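Local coordinates for protein DNA endonuclease I-CeuI (PDB 2EX5) that cuts DNA as a magnesium-dependent LAGLIDADG homing endonuclease, acting as a homodimer on a degenerate site of 17-19 bp during intron homing, at residues L171-W182 against F196-R207. The protein carries 1 engineered substitution. Residues are numbered along the deposited sequence; the frame is centred on the assembly and turned at random.
Sequences LEQLVNKILPIW and FPNLEAAQDFAR
Val175 meets two polar side chains near the C-terminus, Gln203 and Arg207. Its CG1, placed anti to the backbone N (chi1 174°), lies over one face of the Arg207 guanidinium and comes within 3.5 Å of Gln203 CG. The aliphatic part of Gln203 runs across this methyl, extended beyond CG. Gln203 NE2 makes a nearly straight but weak hydrogen bond to Val175 O, at 3.4 Å. Pro180 has no N-H for the turn before it, where the helix kinks, and the Gln203 amide reaches Val175 O there. With an alanine in place of Gln203, Val175 O would probably lose its amide donor and CG1 part of its cover. The Arg207 chain bends at chi3 (141°) and crosses Leu171. Arg207 NH1 meets Glu172 OE1 at 3.0 Å in a salt bridge, the carboxylate and guanidinium planes 24° apart. Ala206 CB packs against Leu171 CD2, Leu174 CD2 and Val175 CG2. Farther along, Leu199 CD1 reaches Leu179 CB at 3.9 Å. Trp182 brings CZ3 to 3.7 Å from Ala202 CB, while strand 63-71 touches the indole through Ile67 and Thr69. The result is an antiparallel helix pair, apolar toward the sheet and edged by one ion pair, which fastens the chain's C-terminus to helix 171-185.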
loop_
_atom_site.group_PDB
_atom_site.type_symbol
_atom_site.label_atom_id
_atom_site.label_comp_id
_atom_site.label_asym_id
_atom_site.label_seq_id
_atom_site.Cartn_x
_atom_site.Cartn_y
_atom_site.Cartn_z
ATOM N N LEU C 171 10.996 28.688 -23.173
ATOM C CA LEU C 171 11.194 27.470 -24.014
ATOM C C LEU C 171 12.417 26.610 -23.631
ATOM O O LEU C 171 12.326 25.393 -23.558
ATOM C CB LEU C 171 11.214 27.854 -25.498
ATOM C CG LEU C 171 11.051 26.820 -26.629
ATOM C CD1 LEU C 171 12.455 26.412 -27.263
ATOM C CD2 LEU C 171 10.133 25.576 -26.292
ATOM N N GLU C 172 13.531 27.246 -23.319
ATOM C CA GLU C 172 14.774 26.531 -23.060
ATOM C C GLU C 172 14.764 25.679 -21.784
ATOM O O GLU C 172 15.170 24.505 -21.779
ATOM C CB GLU C 172 15.939 27.543 -23.028
ATOM C CG GLU C 172 16.269 28.105 -24.433
ATOM C CD GLU C 172 16.335 27.037 -25.577
ATOM O OE1 GLU C 172 16.983 25.975 -25.450
ATOM O OE2 GLU C 172 15.728 27.289 -26.623
ATOM N N GLN C 173 14.349 26.291 -20.687
ATOM C CA GLN C 173 14.219 25.595 -19.441
ATOM C C GLN C 173 13.121 24.551 -19.538
ATOM O O GLN C 173 13.296 23.513 -18.959
ATOM C CB GLN C 173 13.894 26.557 -18.329
ATOM C CG GLN C 173 14.998 27.507 -18.019
ATOM C CD GLN C 173 15.142 27.718 -16.552
ATOM O OE1 GLN C 173 14.551 28.629 -16.021
ATOM N NE2 GLN C 173 15.878 26.829 -15.863
ATOM N N LEU C 174 12.009 24.826 -20.234
ATOM C CA LEU C 174 10.971 23.840 -20.415
ATOM C C LEU C 174 11.564 22.623 -21.059
ATOM O O LEU C 174 11.341 21.482 -20.579
ATOM C CB LEU C 174 9.834 24.321 -21.291
ATOM C CG LEU C 174 8.798 23.193 -21.588
ATOM C CD1 LEU C 174 8.061 22.636 -20.381
ATOM C CD2 LEU C 174 7.744 23.618 -22.551
ATOM N N VAL C 175 12.298 22.863 -22.164
ATOM C CA VAL C 175 12.928 21.752 -22.927
ATOM C C VAL C 175 14.037 21.140 -22.123
ATOM O O VAL C 175 14.105 19.926 -21.972
ATOM C CB VAL C 175 13.304 22.139 -24.421
ATOM C CG1 VAL C 175 14.078 21.045 -25.130
ATOM C CG2 VAL C 175 12.050 22.492 -25.224
ATOM N N ASN C 176 14.857 21.951 -21.504
ATOM C CA ASN C 176 16.110 21.402 -20.957
ATOM C C ASN C 176 16.194 20.984 -19.500
ATOM O O ASN C 176 16.922 20.065 -19.231
ATOM C CB ASN C 176 17.271 22.320 -21.270
ATOM C CG ASN C 176 17.549 22.401 -22.745
ATOM O OD1 ASN C 176 17.869 21.407 -23.395
ATOM N ND2 ASN C 176 17.437 23.590 -23.279
ATOM N N LYS C 177 15.529 21.696 -18.589
ATOM C CA LYS C 177 15.347 21.309 -17.191
ATOM C C LYS C 177 13.956 20.621 -16.869
ATOM O O LYS C 177 13.937 19.513 -16.392
ATOM C CB LYS C 177 15.707 22.486 -16.267
ATOM C CG LYS C 177 17.296 22.615 -16.031
ATOM C CD LYS C 177 17.727 23.991 -15.377
ATOM C CE LYS C 177 19.160 24.532 -15.793
ATOM N NZ LYS C 177 19.765 23.966 -17.090
ATOM N N ILE C 178 12.815 21.215 -17.211
ATOM C CA ILE C 178 11.508 20.640 -16.852
ATOM C C ILE C 178 11.163 19.264 -17.429
ATOM O O ILE C 178 10.910 18.291 -16.679
ATOM C CB ILE C 178 10.380 21.662 -17.074
ATOM C CG1 ILE C 178 10.620 22.878 -16.138
ATOM C CG2 ILE C 178 8.975 20.988 -16.984
ATOM C CD1 ILE C 178 9.466 23.955 -16.214
ATOM N N LEU C 179 11.219 19.157 -18.749
ATOM C CA LEU C 179 10.809 17.939 -19.429
ATOM C C LEU C 179 11.667 16.723 -19.054
ATOM O O LEU C 179 11.132 15.595 -18.840
ATOM C CB LEU C 179 10.786 18.183 -20.953
ATOM C CG LEU C 179 9.487 18.368 -21.734
ATOM C CD1 LEU C 179 8.206 18.456 -20.850
ATOM C CD2 LEU C 179 9.531 19.463 -22.823
ATOM N N PRO C 180 13.001 16.928 -18.918
ATOM C CA PRO C 180 13.839 15.802 -18.476
ATOM C C PRO C 180 13.514 15.294 -17.095
ATOM O O PRO C 180 13.646 14.137 -16.863
ATOM C CB PRO C 180 15.276 16.391 -18.488
ATOM C CG PRO C 180 15.260 17.480 -19.497
ATOM C CD PRO C 180 13.841 18.123 -19.245
ATOM N N ILE C 181 13.140 16.137 -16.148
ATOM C CA ILE C 181 12.662 15.576 -14.846
ATOM C C ILE C 181 11.365 14.795 -15.028
ATOM O O ILE C 181 11.229 13.690 -14.484
ATOM C CB ILE C 181 12.394 16.709 -13.791
ATOM C CG1 ILE C 181 13.698 17.389 -13.374
ATOM C CG2 ILE C 181 11.688 16.126 -12.632
ATOM C CD1 ILE C 181 13.432 18.867 -12.943
ATOM N N TRP C 182 10.393 15.371 -15.740
ATOM C CA TRP C 182 9.173 14.604 -16.085
ATOM C C TRP C 182 9.436 13.220 -16.626
ATOM O O TRP C 182 8.858 12.232 -16.196
ATOM C CB TRP C 182 8.314 15.383 -17.092
ATOM C CG TRP C 182 7.375 14.491 -17.936
ATOM C CD1 TRP C 182 6.210 13.946 -17.546
ATOM C CD2 TRP C 182 7.522 14.164 -19.323
ATOM N NE1 TRP C 182 5.662 13.178 -18.554
ATOM C CE2 TRP C 182 6.411 13.386 -19.692
ATOM C CE3 TRP C 182 8.497 14.458 -20.295
ATOM C CZ2 TRP C 182 6.260 12.847 -21.010
ATOM C CZ3 TRP C 182 8.314 13.960 -21.608
ATOM C CH2 TRP C 182 7.221 13.164 -21.943
ATOM N N PHE C 196 2.824 11.871 -24.497
ATOM C CA PHE C 196 4.062 11.758 -25.353
ATOM C C PHE C 196 4.794 10.415 -25.255
ATOM O O PHE C 196 5.029 9.864 -24.125
ATOM C CB PHE C 196 5.038 12.944 -25.230
ATOM C CG PHE C 196 4.377 14.268 -25.532
ATOM C CD1 PHE C 196 3.697 14.995 -24.515
ATOM C CD2 PHE C 196 4.359 14.782 -26.838
ATOM C CE1 PHE C 196 3.061 16.157 -24.778
ATOM C CE2 PHE C 196 3.692 15.993 -27.138
ATOM C CZ PHE C 196 3.019 16.700 -26.100
ATOM N N PRO C 197 5.176 9.861 -26.449
ATOM C CA PRO C 197 5.887 8.580 -26.560
ATOM C C PRO C 197 7.131 8.555 -25.723
ATOM O O PRO C 197 7.475 7.491 -25.233
ATOM C CB PRO C 197 6.382 8.559 -28.056
ATOM C CG PRO C 197 5.639 9.505 -28.741
ATOM C CD PRO C 197 4.948 10.460 -27.769
ATOM N N ASN C 198 7.842 9.684 -25.710
ATOM C CA ASN C 198 9.150 9.739 -25.153
ATOM C C ASN C 198 9.578 11.137 -24.988
ATOM O O ASN C 198 8.863 12.022 -25.348
ATOM C CB ASN C 198 10.232 8.937 -25.971
ATOM C CG ASN C 198 10.613 9.583 -27.358
ATOM O OD1 ASN C 198 9.947 10.510 -27.888
ATOM N ND2 ASN C 198 11.723 9.048 -27.943
ATOM N N LEU C 199 10.759 11.350 -24.416
ATOM C CA LEU C 199 11.267 12.700 -24.189
ATOM C C LEU C 199 11.456 13.617 -25.450
ATOM O O LEU C 199 11.107 14.857 -25.449
ATOM C CB LEU C 199 12.561 12.548 -23.349
ATOM C CG LEU C 199 13.289 13.859 -23.078
ATOM C CD1 LEU C 199 12.408 14.883 -22.222
ATOM C CD2 LEU C 199 14.589 13.779 -22.486
ATOM N N GLU C 200 11.996 13.031 -26.536
ATOM C CA GLU C 200 12.326 13.748 -27.747
ATOM C C GLU C 200 11.100 14.340 -28.399
ATOM O O GLU C 200 11.125 15.484 -28.839
ATOM C CB GLU C 200 12.989 12.760 -28.763
ATOM C CG GLU C 200 14.498 12.351 -28.538
ATOM C CD GLU C 200 14.786 11.465 -27.290
ATOM O OE1 GLU C 200 13.865 10.848 -26.665
ATOM O OE2 GLU C 200 15.985 11.405 -26.916
ATOM N N ALA C 201 10.075 13.506 -28.578
ATOM C CA ALA C 201 8.824 13.892 -29.078
ATOM C C ALA C 201 8.216 15.108 -28.332
ATOM O O ALA C 201 7.550 15.945 -28.972
ATOM C CB ALA C 201 7.880 12.693 -29.025
ATOM N N ALA C 202 8.455 15.217 -27.022
ATOM C CA ALA C 202 7.870 16.298 -26.184
ATOM C C ALA C 202 8.659 17.588 -26.334
ATOM O O ALA C 202 8.070 18.709 -26.469
ATOM C CB ALA C 202 7.774 15.878 -24.705
ATOM N N GLN C 203 9.990 17.464 -26.298
ATOM C CA GLN C 203 10.822 18.573 -26.699
ATOM C C GLN C 203 10.551 19.067 -28.154
ATOM O O GLN C 203 10.638 20.260 -28.364
ATOM C CB GLN C 203 12.293 18.198 -26.526
ATOM C CG GLN C 203 12.709 17.829 -25.101
ATOM C CD GLN C 203 14.023 17.068 -25.033
ATOM O OE1 GLN C 203 14.299 16.181 -25.846
ATOM N NE2 GLN C 203 14.816 17.403 -24.075
ATOM N N ASP C 204 10.203 18.185 -29.118
ATOM C CA ASP C 204 10.020 18.570 -30.528
ATOM C C ASP C 204 8.720 19.350 -30.624
ATOM O O ASP C 204 8.599 20.314 -31.359
ATOM C CB ASP C 204 9.822 17.340 -31.523
ATOM C CG ASP C 204 11.107 16.507 -31.843
ATOM O OD1 ASP C 204 12.254 16.936 -31.502
ATOM O OD2 ASP C 204 10.935 15.355 -32.411
ATOM N N PHE C 205 7.695 18.830 -29.974
ATOM C CA PHE C 205 6.375 19.467 -29.990
ATOM C C PHE C 205 6.419 20.888 -29.396
ATOM O O PHE C 205 5.828 21.835 -29.916
ATOM C CB PHE C 205 5.361 18.567 -29.247
ATOM C CG PHE C 205 3.958 19.097 -29.277
ATOM C CD1 PHE C 205 3.109 18.741 -30.291
ATOM C CD2 PHE C 205 3.519 19.999 -28.312
ATOM C CE1 PHE C 205 1.838 19.251 -30.332
ATOM C CE2 PHE C 205 2.255 20.511 -28.353
ATOM C CZ PHE C 205 1.412 20.130 -29.343
ATOM N N ALA C 206 7.166 21.030 -28.315
ATOM C CA ALA C 206 7.291 22.308 -27.664
ATOM C C ALA C 206 8.014 23.240 -28.627
ATOM O O ALA C 206 7.636 24.430 -28.781
ATOM C CB ALA C 206 8.062 22.155 -26.362
ATOM N N ARG C 207 9.044 22.728 -29.308
ATOM C CA ARG C 207 9.692 23.624 -30.314
ATOM C C ARG C 207 8.851 23.855 -31.583
ATOM O O ARG C 207 8.864 24.983 -31.949
ATOM C CB ARG C 207 11.147 23.286 -30.639
ATOM C CG ARG C 207 12.063 23.082 -29.465
ATOM C CD ARG C 207 13.515 22.916 -29.884
ATOM N NE ARG C 207 14.338 23.623 -28.910
ATOM C CZ ARG C 207 15.210 23.053 -28.085
ATOM N NH1 ARG C 207 15.855 23.803 -27.191
ATOM N NH2 ARG C 207 15.441 21.746 -28.140
ATOM O OXT ARG C 207 8.124 23.089 -32.262
#